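PDB 2R5O: putative ATP binding component of ABC-transporter from Escherichia coli, which probably acts as the ATP-binding component of an O-antigen polysaccharide exporter, the C-terminal domain described here being its carbohydrate-binding, immunoglobulin-like part. Local coordinates for residues D28-R33 and A48-Y53; P38-W43 and D158-S163; G90-T95 and L140-I145. One frame throughout, in Å; residues are numbered along the deposited sequence.

Interaction 1: D28-R33 and A48-Y53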
# COMPACT_ATOMS: atom_id res chain seq x y z
N ASP A 28 6.48 -0.55 -33.24
CA ASP A 28 6.71 -0.09 -31.86
C ASP A 28 6.03 1.28 -31.70
O ASP A 28 6.63 2.32 -32.01
CB ASP A 28 8.22 -0.07 -31.58
CG ASP A 28 8.55 0.22 -30.14
OD1 ASP A 28 7.68 0.67 -29.38
OD2 ASP A 28 9.72 0.01 -29.76
N VAL A 29 4.77 1.25 -31.27
CA VAL A 29 3.96 2.46 -31.10
C VAL A 29 3.80 2.88 -29.63
O VAL A 29 3.05 3.79 -29.31
CB VAL A 29 2.57 2.29 -31.76
CG1 VAL A 29 2.74 2.02 -33.25
CG2 VAL A 29 1.77 1.20 -31.12
N TYR A 30 4.54 2.23 -28.74
CA TYR A 30 4.50 2.49 -27.30
C TYR A 30 4.61 3.98 -26.99
O TYR A 30 3.87 4.52 -26.16
CB TYR A 30 5.64 1.70 -26.68
CG TYR A 30 5.70 1.52 -25.19
CD1 TYR A 30 5.42 0.27 -24.60
CD2 TYR A 30 6.13 2.54 -24.35
CE1 TYR A 30 5.55 0.06 -23.26
CE2 TYR A 30 6.26 2.34 -22.98
CZ TYR A 30 5.98 1.08 -22.44
OH TYR A 30 6.15 0.85 -21.10
N HIS A 31 5.54 4.65 -27.68
CA HIS A 31 5.86 6.04 -27.43
C HIS A 31 4.71 6.99 -27.80
O HIS A 31 4.74 8.16 -27.43
CB HIS A 31 7.12 6.44 -28.18
CG HIS A 31 6.95 6.56 -29.65
ND1 HIS A 31 7.05 5.50 -30.53
CD2 HIS A 31 6.63 7.64 -30.39
CE1 HIS A 31 6.82 5.94 -31.76
NE2 HIS A 31 6.56 7.23 -31.70
N THR A 32 3.69 6.49 -28.53
CA THR A 32 2.58 7.34 -28.96
C THR A 32 1.40 7.38 -27.98
O THR A 32 0.45 8.11 -28.23
CB THR A 32 1.99 6.87 -30.31
OG1 THR A 32 1.26 5.65 -30.14
CG2 THR A 32 3.09 6.71 -31.38
N ARG A 33 1.45 6.58 -26.92
CA ARG A 33 0.28 6.39 -26.06
C ARG A 33 0.18 7.42 -24.93
O ARG A 33 1.17 8.00 -24.52
CB ARG A 33 0.28 4.98 -25.46
CG ARG A 33 0.25 3.86 -26.48
CD ARG A 33 -0.90 4.03 -27.47
NE ARG A 33 -0.98 2.88 -28.34
CZ ARG A 33 -1.76 2.80 -29.41
NH1 ARG A 33 -2.53 3.83 -29.76
NH2 ARG A 33 -1.77 1.70 -30.14
N ALA A 48 13.23 -9.65 -27.88
CA ALA A 48 11.81 -9.34 -27.85
C ALA A 48 11.70 -7.85 -27.67
O ALA A 48 12.63 -7.22 -27.17
CB ALA A 48 11.12 -10.04 -26.68
N LYS A 49 10.55 -7.30 -28.03
CA LYS A 49 10.29 -5.87 -27.90
C LYS A 49 8.90 -5.65 -27.35
O LYS A 49 7.93 -6.20 -27.89
CB LYS A 49 10.39 -5.14 -29.26
CG LYS A 49 11.80 -5.02 -29.76
CD LYS A 49 11.82 -4.42 -31.13
CE LYS A 49 11.71 -2.94 -31.10
NZ LYS A 49 12.10 -2.39 -32.47
N ILE A 50 8.79 -4.80 -26.33
CA ILE A 50 7.50 -4.35 -25.85
C ILE A 50 7.10 -3.22 -26.79
O ILE A 50 7.71 -2.15 -26.77
CB ILE A 50 7.52 -3.87 -24.42
CG1 ILE A 50 8.13 -4.94 -23.51
CG2 ILE A 50 6.13 -3.50 -24.00
CD1 ILE A 50 8.34 -4.48 -22.10
N ILE A 51 6.11 -3.46 -27.65
CA ILE A 51 5.79 -2.54 -28.75
C ILE A 51 4.54 -1.68 -28.51
O ILE A 51 4.28 -0.77 -29.27
CB ILE A 51 5.66 -3.32 -30.08
CG1 ILE A 51 4.75 -4.54 -29.96
CG2 ILE A 51 7.05 -3.73 -30.56
CD1 ILE A 51 4.40 -5.14 -31.32
N ASP A 52 3.78 -1.99 -27.46
CA ASP A 52 2.58 -1.19 -27.17
C ASP A 52 2.16 -1.46 -25.74
O ASP A 52 2.59 -2.45 -25.12
CB ASP A 52 1.45 -1.52 -28.15
CG ASP A 52 0.44 -0.39 -28.33
OD1 ASP A 52 0.57 0.67 -27.72
OD2 ASP A 52 -0.48 -0.59 -29.15
N TYR A 53 1.32 -0.58 -25.20
CA TYR A 53 0.66 -0.82 -23.92
C TYR A 53 -0.72 -0.22 -23.94
O TYR A 53 -1.06 0.61 -24.81
CB TYR A 53 1.48 -0.25 -22.75
CG TYR A 53 1.53 1.26 -22.64
CD1 TYR A 53 0.64 1.99 -21.83
CD2 TYR A 53 2.49 1.98 -23.32
CE1 TYR A 53 0.72 3.35 -21.73
CE2 TYR A 53 2.59 3.36 -23.20
CZ TYR A 53 1.70 4.03 -22.40
OH TYR A 53 1.81 5.41 -22.31
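R33 and D52 form the salt bridge between the loop at 28-33 and the strand at 48-53. The guanidinium grips the carboxylate side-on: NE of R33 lies 2.8 Å from OD1 of D52 in an essentially straight bond (179°), and NH2 of R33 lies 2.8 Å from OD2 of D52. The two flat groups are nearly coplanar, and the NE bond uses the syn lone pair of OD1. That same OD1 takes a second bond from the backbone N of Y53, which comes from above the carboxylate plane, so the acid is held by both its own strand and the loop.

Backbone bonding is sparser. N of V29 donates to O of I51 at 2.9 Å, beside a classic beta bulge where I51 and D52 both face K77. The loop is tightened by its own 3-10 turn, in which O of V29 accepts from both N and OG1 of T32.

The aromatic contact is T-shaped. CD2 of Y53 stands 3.4 Å above the plane of the Y30 ring, over its centre, with the planes at 59°. Chi1 of Y53 (71°) sets CG between the backbone N and the carbonyl carbon, and the ring edge ends over Y30.

CG2 of I50 makes an apolar contact with CE1 of Y30 at 3.7 Å. Two aliphatic carbons make van der Waals contacts with flat groups: CB of R33 lies 3.5 Å from CZ of Y53, and CG2 of V29 is 3.5 Å from CG of D52.

D28 bridges to R42 and R160, and R160 also makes a cation-pi contact with Y30. The two tyrosine hydroxyls are satisfied outside the contact, by S163 OG and P34 O. The contact thus illustrates how a loop with a 3-10 turn can be docked on a strand by one bidentate ion pair, one aromatic pair and one clear backbone bond.

Interaction 2: P38-W43 and D158-S163. With NA (sodium ion), chain F.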
# COMPACT_ATOMS: atom_id res chain seq x y z
N PRO A 38 8.92 10.47 -22.42
CA PRO A 38 10.18 10.50 -23.16
C PRO A 38 11.42 10.32 -22.29
O PRO A 38 12.49 10.00 -22.81
CB PRO A 38 10.16 11.89 -23.81
CG PRO A 38 8.72 12.24 -23.92
CD PRO A 38 8.11 11.68 -22.67
N GLU A 39 11.26 10.52 -20.99
CA GLU A 39 12.31 10.30 -19.99
C GLU A 39 12.55 8.84 -19.66
O GLU A 39 13.40 8.53 -18.81
CB GLU A 39 11.97 11.06 -18.70
CG GLU A 39 11.79 12.55 -18.88
CD GLU A 39 10.41 13.00 -19.34
OE1 GLU A 39 9.48 12.21 -19.58
OE2 GLU A 39 10.24 14.24 -19.48
N GLU A 40 11.82 7.93 -20.29
CA GLU A 40 12.06 6.50 -20.10
C GLU A 40 13.52 6.13 -20.21
O GLU A 40 14.27 6.72 -21.00
CB GLU A 40 11.32 5.79 -21.24
CG GLU A 40 11.86 4.46 -21.65
CD GLU A 40 11.08 3.77 -22.74
OE1 GLU A 40 10.77 4.37 -23.79
OE2 GLU A 40 10.85 2.56 -22.60
N TYR A 41 13.92 5.12 -19.46
CA TYR A 41 15.22 4.48 -19.66
C TYR A 41 15.00 3.06 -20.14
O TYR A 41 14.73 2.16 -19.34
CB TYR A 41 16.05 4.55 -18.37
CG TYR A 41 17.39 3.83 -18.45
CD1 TYR A 41 18.06 3.56 -19.66
CD2 TYR A 41 18.02 3.43 -17.30
CE1 TYR A 41 19.29 2.92 -19.68
CE2 TYR A 41 19.23 2.76 -17.32
CZ TYR A 41 19.85 2.51 -18.52
OH TYR A 41 21.06 1.84 -18.53
N ARG A 42 15.06 2.85 -21.45
CA ARG A 42 14.85 1.57 -22.06
C ARG A 42 16.17 0.83 -22.16
O ARG A 42 17.17 1.41 -22.57
CB ARG A 42 14.22 1.76 -23.43
CG ARG A 42 13.78 0.47 -24.09
CD ARG A 42 13.17 0.72 -25.44
NE ARG A 42 12.51 -0.47 -25.97
CZ ARG A 42 11.82 -0.46 -27.11
NH1 ARG A 42 11.76 0.66 -27.81
NH2 ARG A 42 11.15 -1.53 -27.50
N TRP A 43 16.18 -0.43 -21.76
CA TRP A 43 17.39 -1.24 -21.76
C TRP A 43 17.00 -2.69 -21.98
O TRP A 43 15.82 -3.08 -21.90
CB TRP A 43 18.22 -1.03 -20.47
CG TRP A 43 17.53 -1.50 -19.24
CD1 TRP A 43 16.54 -0.89 -18.53
CD2 TRP A 43 17.82 -2.74 -18.55
NE1 TRP A 43 16.18 -1.68 -17.45
CE2 TRP A 43 16.95 -2.81 -17.44
CE3 TRP A 43 18.74 -3.76 -18.76
CZ2 TRP A 43 16.96 -3.91 -16.56
CZ3 TRP A 43 18.73 -4.86 -17.89
CH2 TRP A 43 17.87 -4.90 -16.80
N ASP A 158 13.62 -6.73 -23.00
CA ASP A 158 13.27 -5.32 -23.23
C ASP A 158 12.66 -4.81 -21.95
O ASP A 158 11.69 -5.40 -21.47
CB ASP A 158 12.29 -5.17 -24.42
CG ASP A 158 12.06 -3.73 -24.82
OD1 ASP A 158 12.90 -2.85 -24.51
OD2 ASP A 158 11.01 -3.46 -25.47
N ARG A 159 13.21 -3.75 -21.39
CA ARG A 159 12.84 -3.24 -20.08
C ARG A 159 12.59 -1.76 -20.25
O ARG A 159 13.52 -1.00 -20.53
CB ARG A 159 13.96 -3.50 -19.08
CG ARG A 159 14.39 -4.97 -19.02
CD ARG A 159 13.26 -5.93 -18.58
NE ARG A 159 12.86 -5.54 -17.26
CZ ARG A 159 13.31 -6.05 -16.13
NH1 ARG A 159 13.95 -7.23 -16.11
NH2 ARG A 159 13.03 -5.42 -15.01
N ARG A 160 11.34 -1.34 -20.14
CA ARG A 160 10.93 0.05 -20.41
C ARG A 160 10.73 0.75 -19.08
O ARG A 160 9.60 0.89 -18.58
CB ARG A 160 9.75 0.06 -21.36
CG ARG A 160 10.13 -0.68 -22.64
CD ARG A 160 9.30 -0.40 -23.88
NE ARG A 160 9.51 0.96 -24.35
CZ ARG A 160 9.20 1.36 -25.58
NH1 ARG A 160 8.68 0.52 -26.44
NH2 ARG A 160 9.39 2.62 -25.93
N TYR A 161 11.86 1.12 -18.48
CA TYR A 161 11.89 1.53 -17.09
C TYR A 161 11.46 3.00 -16.97
O TYR A 161 11.88 3.87 -17.73
CB TYR A 161 13.32 1.34 -16.58
CG TYR A 161 13.60 1.80 -15.18
CD1 TYR A 161 13.09 1.13 -14.08
CD2 TYR A 161 14.45 2.86 -14.96
CE1 TYR A 161 13.41 1.57 -12.78
CE2 TYR A 161 14.76 3.29 -13.71
CZ TYR A 161 14.24 2.66 -12.63
OH TYR A 161 14.60 3.13 -11.38
N ASP A 162 10.57 3.25 -16.00
CA ASP A 162 10.02 4.57 -15.71
C ASP A 162 9.51 5.21 -16.99
O ASP A 162 9.78 6.38 -17.29
CB ASP A 162 11.05 5.48 -15.03
CG ASP A 162 11.33 5.11 -13.57
OD1 ASP A 162 10.58 4.35 -12.97
OD2 ASP A 162 12.35 5.66 -13.06
N SER A 163 8.75 4.43 -17.75
CA SER A 163 8.33 4.83 -19.08
C SER A 163 6.94 5.40 -19.19
O SER A 163 6.60 5.91 -20.27
CB SER A 163 8.48 3.65 -20.03
OG SER A 163 7.69 2.54 -19.59
NA NA F . 21.65 0.80 -20.77
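R42 and R160 lie side by side with their guanidinium groups stacked, centres 3.5 Å apart and planes at 13°. R42, extended from CG to NE with CG anti to the backbone N (chi1 -172°), reaches D158 side-on, NE to OD1 at 2.8 Å and NH2 to OD2 at 2.8 Å. R160 instead bends at chi3 (69°) and, in the conformer of E40 given, grips that glutamate side-on and nearly coplanar, NE to OE2 at 2.7 Å and NH2 to OE1 at 3.1 Å. The repulsion between the stacked arginines is probably offset by D158 and E40, and further by D28.

W43 and R159 occupy the opposite face of the pair of strands. CB of R159 sits 3.5 Å from the centroid of the W43 five-membered ring, a CH-pi contact over the face. On this side, too, OH of Y41 binds a sodium ion at 2.5 Å.

Backbone bonds pair Y41 with Y161 and W43 with R159 in antiparallel register. Strand 41-43 is thereby added to strand 153-169, which is itself hydrogen-bonded to strand 137-147; on the arginine side D158 and R160 also bond to the backbone of I50 in strand 48-57.

Interaction 3: G90-T95 and L140-I145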
# COMPACT_ATOMS: atom_id res chain seq x y z
N GLY A 90 6.82 -8.24 -16.50
CA GLY A 90 6.77 -7.66 -15.18
C GLY A 90 6.45 -6.20 -15.19
O GLY A 90 6.55 -5.53 -16.22
N ILE A 91 6.15 -5.69 -14.01
CA ILE A 91 5.87 -4.28 -13.79
C ILE A 91 6.59 -3.78 -12.54
O ILE A 91 6.83 -4.55 -11.58
CB ILE A 91 4.36 -4.03 -13.62
CG1 ILE A 91 3.74 -4.91 -12.52
CG2 ILE A 91 3.65 -4.17 -14.94
CD1 ILE A 91 2.33 -4.42 -12.18
N LEU A 92 6.88 -2.47 -12.53
CA LEU A 92 7.40 -1.74 -11.38
C LEU A 92 6.60 -0.44 -11.27
O LEU A 92 6.30 0.17 -12.26
CB LEU A 92 8.88 -1.39 -11.53
CG LEU A 92 9.85 -2.50 -11.92
CD1 LEU A 92 11.22 -1.87 -12.27
CD2 LEU A 92 10.02 -3.51 -10.80
N ILE A 93 6.31 -0.03 -10.03
CA ILE A 93 5.66 1.24 -9.73
C ILE A 93 6.49 1.94 -8.67
O ILE A 93 6.80 1.35 -7.63
CB ILE A 93 4.21 1.04 -9.27
CG1 ILE A 93 3.38 0.28 -10.33
CG2 ILE A 93 3.57 2.39 -8.95
CD1 ILE A 93 1.97 -0.07 -9.89
N LYS A 94 6.81 3.20 -8.93
CA LYS A 94 7.68 3.99 -8.07
C LYS A 94 7.10 5.39 -7.91
O LYS A 94 6.31 5.85 -8.73
CB LYS A 94 9.10 4.07 -8.66
CG LYS A 94 9.71 2.70 -8.94
CD LYS A 94 11.15 2.71 -9.51
CE LYS A 94 12.17 3.06 -8.47
NZ LYS A 94 13.53 2.83 -9.03
N THR A 95 7.48 6.06 -6.83
CA THR A 95 7.16 7.49 -6.69
C THR A 95 8.13 8.29 -7.57
O THR A 95 9.13 7.77 -8.06
CB THR A 95 7.34 8.00 -5.25
OG1 THR A 95 8.73 7.95 -4.91
CG2 THR A 95 6.47 7.23 -4.25
N LEU A 140 5.46 6.49 -11.33
CA LEU A 140 6.17 6.03 -12.49
C LEU A 140 6.01 4.54 -12.66
O LEU A 140 6.30 3.76 -11.73
CB LEU A 140 7.66 6.34 -12.38
CG LEU A 140 8.03 7.81 -12.15
CD1 LEU A 140 9.50 8.00 -11.94
CD2 LEU A 140 7.53 8.68 -13.31
N LEU A 141 5.55 4.14 -13.84
CA LEU A 141 5.32 2.74 -14.19
C LEU A 141 6.38 2.27 -15.17
O LEU A 141 6.75 2.98 -16.11
CB LEU A 141 3.93 2.58 -14.81
CG LEU A 141 3.53 1.22 -15.37
CD1 LEU A 141 3.43 0.16 -14.30
CD2 LEU A 141 2.21 1.36 -16.14
N SER A 142 6.83 1.04 -14.96
CA SER A 142 7.71 0.30 -15.88
C SER A 142 7.04 -0.99 -16.34
O SER A 142 6.40 -1.66 -15.54
CB SER A 142 9.00 -0.13 -15.14
OG SER A 142 9.66 0.98 -14.56
N PHE A 143 7.24 -1.34 -17.62
CA PHE A 143 6.88 -2.64 -18.14
C PHE A 143 8.17 -3.30 -18.61
O PHE A 143 8.99 -2.64 -19.27
CB PHE A 143 5.96 -2.55 -19.34
CG PHE A 143 4.50 -2.27 -19.05
CD1 PHE A 143 3.73 -3.17 -18.38
CD2 PHE A 143 3.90 -1.13 -19.54
CE1 PHE A 143 2.39 -2.98 -18.23
CE2 PHE A 143 2.55 -0.90 -19.36
CZ PHE A 143 1.79 -1.84 -18.70
N GLY A 144 8.35 -4.59 -18.34
CA GLY A 144 9.52 -5.33 -18.79
C GLY A 144 9.16 -6.71 -19.26
O GLY A 144 8.14 -7.27 -18.86
N ILE A 145 10.00 -7.28 -20.13
CA ILE A 145 9.90 -8.69 -20.56
C ILE A 145 11.29 -9.31 -20.44
O ILE A 145 12.28 -8.74 -20.92
CB ILE A 145 9.26 -8.82 -21.99
CG1 ILE A 145 9.04 -10.28 -22.39
CG2 ILE A 145 10.05 -8.11 -23.02
CD1 ILE A 145 7.90 -10.94 -21.65
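I91 and F143 lie side by side and point the same way, a non-hydrogen-bonded pair in the antiparallel strands of an immunoglobulin-like beta sandwich. CG2 of I91 touches the phenyl ring at CD1 of F143, 3.6 Å away. CG1 of I91 occupies the position between the backbone N and the carbonyl carbon (chi1 54°), while CG2, anti to the carbonyl carbon, is the branch that meets the ring.

Next along the same face, I93 and L141 cross obliquely, CG1 of I93 lying 4.0 Å from CD1 of L141. These four side chains belong to the interior of the sandwich: F143 and L141 also pack on F74 of strand 71-80, and F143 reaches I50 and Y53 of strand 48-57, in the other sheet.

The reverse face carries L92, S142, K94 and L140. CB of L92 meets CB of S142 at 3.8 Å, and CD1 of L92 folds past the serine hydroxyl, whose OG is bonded to N of D162. K94 turns its amine to OH of Y161, so both polar ends are satisfied by strand 153-169.

At one end two glycines, G90 and G144, face each other as a hydrogen-bonded pair. Backbone bonds recur at alternate pairs, and the straightest runs from N of L140 to O of K94, 2.8 Å long with an angle of 174° at the hydrogen.

Overall arrangement
Followed from the N terminus, interaction 1 closes a short loop as strand 48-57 returns to 28-33. Segment 38-43 lies inside that loop but pairs with 158-163 much later in the chain, so interactions 1 and 2 cross. The long loop closed by interaction 2 encloses interaction 3, which is nested within it and comes after interaction 1 in series. Interactions 2 and 3 share one sheet, since strands 137-147 and 153-169 are neighbours there, whereas interaction 1 involves a strand of the facing four-stranded sheet. F143 of interaction 3 also packs against Y30 of interaction 1, so the N-terminal loop, both sheets and the interior between them are tied together.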